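PDB 3OF7: guanine nucleotide exchange factor SRM1 from Saccharomyces cerevisiae, which promotes the exchange of GDP for GTP on the small GTPases GSP1 and GSP2, binds chromatin and is required for nuclear export of mRNA and ribosomes. Local coordinates for residues P310-H324 with I327-R339. Residues are numbered along the deposited sequence; the frame is centred on the assembly and turned at random.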
loop_
_atom_site.group_PDB
_atom_site.type_symbol
_atom_site.label_atom_id
_atom_site.label_comp_id
_atom_site.label_asym_id
_atom_site.label_seq_id
_atom_site.Cartn_x
_atom_site.Cartn_y
_atom_site.Cartn_z
ATOM N N PRO A 310 12.850 -14.371 -14.121
ATOM C CA PRO A 310 14.183 -14.977 -14.206
ATOM C C PRO A 310 14.541 -15.754 -12.931
ATOM O O PRO A 310 14.120 -15.375 -11.834
ATOM C CB PRO A 310 15.115 -13.765 -14.376
ATOM C CG PRO A 310 14.207 -12.571 -14.710
ATOM C CD PRO A 310 12.793 -13.073 -14.814
ATOM N N ASP A 311 15.300 -16.836 -13.079
ATOM C CA ASP A 311 15.680 -17.681 -11.939
ATOM C C ASP A 311 16.534 -16.941 -10.913
ATOM O O ASP A 311 16.536 -17.290 -9.730
ATOM N N ASN A 312 17.251 -15.921 -11.380
ATOM C CA ASN A 312 18.113 -15.090 -10.539
ATOM C C ASN A 312 17.393 -14.365 -9.389
ATOM O O ASN A 312 17.959 -14.202 -8.302
ATOM C CB ASN A 312 18.854 -14.069 -11.415
ATOM C CG ASN A 312 19.863 -13.246 -10.635
ATOM N N VAL A 313 16.149 -13.949 -9.631
ATOM C CA VAL A 313 15.483 -12.942 -8.783
ATOM C C VAL A 313 14.756 -13.474 -7.538
ATOM O O VAL A 313 13.803 -14.255 -7.625
ATOM C CB VAL A 313 14.607 -11.932 -9.631
ATOM C CG1 VAL A 313 14.080 -12.569 -10.895
ATOM C CG2 VAL A 313 13.465 -11.324 -8.818
ATOM N N VAL A 314 15.239 -13.031 -6.381
ATOM C CA VAL A 314 14.598 -13.293 -5.096
ATOM C C VAL A 314 13.719 -12.083 -4.757
ATOM O O VAL A 314 14.193 -10.948 -4.761
ATOM C CB VAL A 314 15.656 -13.536 -3.981
ATOM C CG1 VAL A 314 14.999 -13.799 -2.630
ATOM C CG2 VAL A 314 16.572 -14.706 -4.355
ATOM N N ILE A 315 12.445 -12.340 -4.472
ATOM C CA ILE A 315 11.463 -11.283 -4.195
ATOM C C ILE A 315 11.645 -10.692 -2.799
ATOM O O ILE A 315 11.684 -11.421 -1.802
ATOM C CB ILE A 315 9.994 -11.793 -4.339
ATOM C CG1 ILE A 315 9.759 -12.530 -5.673
ATOM C CG2 ILE A 315 8.978 -10.656 -4.103
ATOM C CD1 ILE A 315 10.118 -11.764 -6.945
ATOM N N ARG A 316 11.761 -9.371 -2.736
ATOM C CA ARG A 316 11.837 -8.669 -1.463
ATOM C C ARG A 316 10.456 -8.154 -1.056
ATOM O O ARG A 316 9.985 -8.413 0.055
ATOM C CB ARG A 316 12.841 -7.524 -1.566
ATOM C CG ARG A 316 13.003 -6.662 -0.322
ATOM C CD ARG A 316 14.245 -5.816 -0.530
ATOM N NE ARG A 316 14.374 -4.665 0.357
ATOM C CZ ARG A 316 14.882 -4.710 1.585
ATOM N NH1 ARG A 316 15.280 -5.867 2.107
ATOM N NH2 ARG A 316 14.982 -3.596 2.297
ATOM N N SER A 317 9.796 -7.441 -1.965
ATOM C CA SER A 317 8.481 -6.879 -1.678
ATOM C C SER A 317 7.760 -6.518 -2.964
ATOM O O SER A 317 8.358 -6.467 -4.041
ATOM C CB SER A 317 8.603 -5.638 -0.784
ATOM O OG SER A 317 9.357 -4.631 -1.430
ATOM N N ILE A 318 6.465 -6.272 -2.833
ATOM C CA ILE A 318 5.631 -5.926 -3.966
ATOM C C ILE A 318 4.734 -4.759 -3.562
ATOM O O ILE A 318 4.274 -4.696 -2.431
ATOM C CB ILE A 318 4.749 -7.130 -4.388
ATOM C CG1 ILE A 318 5.614 -8.331 -4.797
ATOM C CG2 ILE A 318 3.801 -6.740 -5.528
ATOM C CD1 ILE A 318 4.855 -9.635 -4.764
ATOM N N ALA A 319 4.516 -3.824 -4.481
ATOM C CA ALA A 319 3.509 -2.797 -4.293
ATOM C C ALA A 319 2.666 -2.768 -5.547
ATOM O O ALA A 319 3.188 -2.965 -6.646
ATOM C CB ALA A 319 4.164 -1.439 -4.057
ATOM N N ALA A 320 1.371 -2.512 -5.405
ATOM C CA ALA A 320 0.502 -2.458 -6.585
ATOM C C ALA A 320 -0.623 -1.444 -6.434
ATOM O O ALA A 320 -1.135 -1.237 -5.336
ATOM C CB ALA A 320 -0.059 -3.864 -6.913
ATOM N N GLY A 321 -0.998 -0.815 -7.546
ATOM C CA GLY A 321 -2.081 0.161 -7.560
ATOM C C GLY A 321 -3.354 -0.383 -8.171
ATOM O O GLY A 321 -3.654 -1.563 -8.023
ATOM N N GLU A 322 -4.112 0.473 -8.853
ATOM C CA GLU A 322 -5.328 0.010 -9.525
ATOM C C GLU A 322 -5.015 -0.920 -10.708
ATOM O O GLU A 322 -5.603 -2.005 -10.838
ATOM C CB GLU A 322 -6.220 1.179 -9.967
ATOM C CG GLU A 322 -7.587 0.694 -10.454
ATOM C CD GLU A 322 -8.565 1.799 -10.777
ATOM O OE1 GLU A 322 -8.157 2.961 -10.993
ATOM O OE2 GLU A 322 -9.763 1.478 -10.843
ATOM N N HIS A 323 -4.087 -0.499 -11.562
ATOM C CA HIS A 323 -3.854 -1.206 -12.824
ATOM C C HIS A 323 -2.389 -1.469 -13.123
ATOM O O HIS A 323 -2.029 -1.715 -14.280
ATOM C CB HIS A 323 -4.459 -0.422 -13.996
ATOM C CG HIS A 323 -5.937 -0.209 -13.895
ATOM N ND1 HIS A 323 -6.536 0.991 -14.212
ATOM C CD2 HIS A 323 -6.940 -1.054 -13.556
ATOM C CE1 HIS A 323 -7.846 0.878 -14.057
ATOM N NE2 HIS A 323 -8.115 -0.353 -13.656
ATOM N N HIS A 324 -1.547 -1.422 -12.094
ATOM C CA HIS A 324 -0.121 -1.726 -12.263
ATOM C C HIS A 324 0.446 -2.407 -11.036
ATOM O O HIS A 324 -0.133 -2.330 -9.947
ATOM C CB HIS A 324 0.690 -0.464 -12.590
ATOM C CG HIS A 324 0.863 0.468 -11.432
ATOM N ND1 HIS A 324 2.096 0.743 -10.876
ATOM C CD2 HIS A 324 -0.037 1.194 -10.728
ATOM C CE1 HIS A 324 1.949 1.600 -9.884
ATOM N NE2 HIS A 324 0.665 1.895 -9.778
ATOM N N ILE A 327 7.384 -5.114 -8.609
ATOM C CA ILE A 327 8.016 -6.234 -7.924
ATOM C C ILE A 327 9.477 -5.911 -7.659
ATOM O O ILE A 327 10.259 -5.738 -8.590
ATOM C CB ILE A 327 7.885 -7.536 -8.741
ATOM C CG1 ILE A 327 6.401 -7.887 -8.934
ATOM C CG2 ILE A 327 8.626 -8.687 -8.033
ATOM C CD1 ILE A 327 6.120 -8.779 -10.148
ATOM N N LEU A 328 9.838 -5.840 -6.383
ATOM C CA LEU A 328 11.197 -5.480 -6.007
ATOM C C LEU A 328 12.017 -6.703 -5.589
ATOM O O LEU A 328 11.595 -7.471 -4.726
ATOM C CB LEU A 328 11.174 -4.450 -4.881
ATOM C CG LEU A 328 12.516 -3.920 -4.377
ATOM C CD1 LEU A 328 13.250 -3.178 -5.490
ATOM C CD2 LEU A 328 12.279 -2.998 -3.178
ATOM N N SER A 329 13.188 -6.868 -6.205
ATOM C CA SER A 329 14.072 -7.985 -5.865
ATOM C C SER A 329 14.935 -7.634 -4.658
ATOM O O SER A 329 15.104 -6.463 -4.331
ATOM C CB SER A 329 14.971 -8.351 -7.042
ATOM O OG SER A 329 15.970 -7.370 -7.237
ATOM N N GLN A 330 15.497 -8.656 -4.017
ATOM C CA GLN A 330 16.461 -8.461 -2.930
ATOM C C GLN A 330 17.699 -7.656 -3.337
ATOM O O GLN A 330 18.264 -6.942 -2.512
ATOM C CB GLN A 330 16.887 -9.805 -2.318
ATOM C CG GLN A 330 15.880 -10.406 -1.341
ATOM C CD GLN A 330 15.630 -9.543 -0.108
ATOM O OE1 GLN A 330 16.320 -8.551 0.135
ATOM N NE2 GLN A 330 14.632 -9.924 0.675
ATOM N N ASP A 331 18.110 -7.777 -4.600
ATOM C CA ASP A 331 19.245 -7.019 -5.148
ATOM C C ASP A 331 18.907 -5.560 -5.470
ATOM O O ASP A 331 19.801 -4.767 -5.789
ATOM C CB ASP A 331 19.777 -7.693 -6.426
ATOM C CG ASP A 331 20.443 -9.031 -6.158
ATOM O OD1 ASP A 331 20.671 -9.378 -4.976
ATOM O OD2 ASP A 331 20.742 -9.737 -7.144
ATOM N N GLY A 332 17.621 -5.210 -5.424
ATOM C CA GLY A 332 17.196 -3.831 -5.662
ATOM C C GLY A 332 16.699 -3.502 -7.060
ATOM O O GLY A 332 16.543 -2.331 -7.403
ATOM N N ASP A 333 16.444 -4.525 -7.871
ATOM C CA ASP A 333 15.899 -4.314 -9.211
ATOM C C ASP A 333 14.384 -4.267 -9.129
ATOM O O ASP A 333 13.779 -4.983 -8.330
ATOM C CB ASP A 333 16.312 -5.430 -10.165
ATOM C CG ASP A 333 17.805 -5.448 -10.453
ATOM O OD1 ASP A 333 18.447 -4.373 -10.495
ATOM O OD2 ASP A 333 18.333 -6.559 -10.663
ATOM N N LEU A 334 13.779 -3.446 -9.980
ATOM C CA LEU A 334 12.337 -3.263 -9.961
ATOM C C LEU A 334 11.720 -3.727 -11.276
ATOM O O LEU A 334 12.115 -3.280 -12.359
ATOM C CB LEU A 334 11.992 -1.799 -9.687
ATOM C CG LEU A 334 10.556 -1.445 -9.299
ATOM C CD1 LEU A 334 10.164 -2.083 -7.964
ATOM C CD2 LEU A 334 10.419 0.072 -9.224
ATOM N N TYR A 335 10.757 -4.633 -11.162
ATOM C CA TYR A 335 10.017 -5.148 -12.312
ATOM C C TYR A 335 8.607 -4.585 -12.266
ATOM O O TYR A 335 7.926 -4.710 -11.251
ATOM C CB TYR A 335 9.956 -6.670 -12.264
ATOM C CG TYR A 335 11.308 -7.331 -12.371
ATOM C CD1 TYR A 335 11.768 -7.823 -13.594
ATOM C CD2 TYR A 335 12.129 -7.466 -11.248
ATOM C CE1 TYR A 335 13.019 -8.432 -13.699
ATOM C CE2 TYR A 335 13.378 -8.076 -11.342
ATOM C CZ TYR A 335 13.813 -8.550 -12.570
ATOM O OH TYR A 335 15.043 -9.150 -12.658
ATOM N N SER A 336 8.168 -3.976 -13.361
ATOM C CA SER A 336 6.813 -3.450 -13.415
ATOM C C SER A 336 5.975 -4.140 -14.487
ATOM O O SER A 336 6.509 -4.671 -15.476
ATOM C CB SER A 336 6.828 -1.944 -13.651
ATOM O OG SER A 336 7.250 -1.643 -14.967
ATOM N N CYS A 337 4.663 -4.139 -14.276
ATOM C CA CYS A 337 3.715 -4.587 -15.294
ATOM C C CYS A 337 2.360 -3.921 -15.096
ATOM O O CYS A 337 2.037 -3.458 -13.996
ATOM C CB CYS A 337 3.559 -6.109 -15.285
ATOM S SG CYS A 337 3.086 -6.824 -13.712
ATOM N N GLY A 338 1.573 -3.894 -16.170
ATOM C CA GLY A 338 0.263 -3.263 -16.159
ATOM C C GLY A 338 0.169 -2.042 -17.048
ATOM O O GLY A 338 0.833 -1.942 -18.095
ATOM N N ARG A 339 -0.640 -1.092 -16.599
ATOM C CA ARG A 339 -1.070 0.038 -17.411
ATOM C C ARG A 339 0.023 1.059 -17.751
ATOM O O ARG A 339 0.906 1.349 -16.935
ATOM C CB ARG A 339 -2.238 0.725 -16.707
ATOM C CG ARG A 339 -2.985 1.699 -17.577
ATOM C CD ARG A 339 -4.308 2.044 -16.924
ATOM N NE ARG A 339 -5.061 2.950 -17.782
ATOM C CZ ARG A 339 -6.217 3.517 -17.456
ATOM N NH1 ARG A 339 -6.783 3.284 -16.273
ATOM N NH2 ARG A 339 -6.812 4.316 -18.333
#
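Arg316 and Ser317 both turn their backbone N-H toward the carbonyl oxygen of Leu328, a classic beta bulge in the antiparallel hairpin that forms two strands of one blade of the RCC1-type beta-propeller. The hairpin exemplifies how such a bulge puts two residues opposite one and so shifts the register by one residue. Leu328 O thus accepts twice: Arg316 N lies 2.8 Å from it in the carbonyl plane, whereas Ser317 N, at 3.3 Å, is tilted from that plane. Regular pairing resumes where Leu328 N donates to Ser317 O; at the bulged end Gln330 N donates to Val314 O at 2.7 Å, nearly in line with the C=O. On the margin of the hairpin the extended Arg316 chain crosses Gln330 at about a right angle; NH1 makes a weak bond of 3.5 Å to Gln330 OE1, while NE is held more firmly by the carbonyl of Lys380 in strand 379-384 of the next blade. Deeper in, Ile315 CD1 meets Ile327 CG2 at 3.6 Å. Val313 sends CG2 to Ser329 CB and obliquely toward Tyr335 CE2, 4.1 Å away.

Farther along, the two segments meet again where His324 and Gly338 form an antiparallel non-hydrogen-bonded pair, and beside it Arg339 N donates to His323 O. Here the His323 and Arg339 side chains, both extending the same way, run side by side, and Arg339 NH1 hydrogen-bonds to His323 ND1 at 3.1 Å, coming to the ring edge but 25° out of its plane. Asp341 forms a salt bridge with Arg339 NE and so holds the guanidinium at a second point. A leucine in place of Arg339 would probably leave both His323 ND1 and the Asp341 carboxylate without this shared partner. One face of the imidazole is covered by Glu322 CG, 3.4 Å from the plane and over its centre.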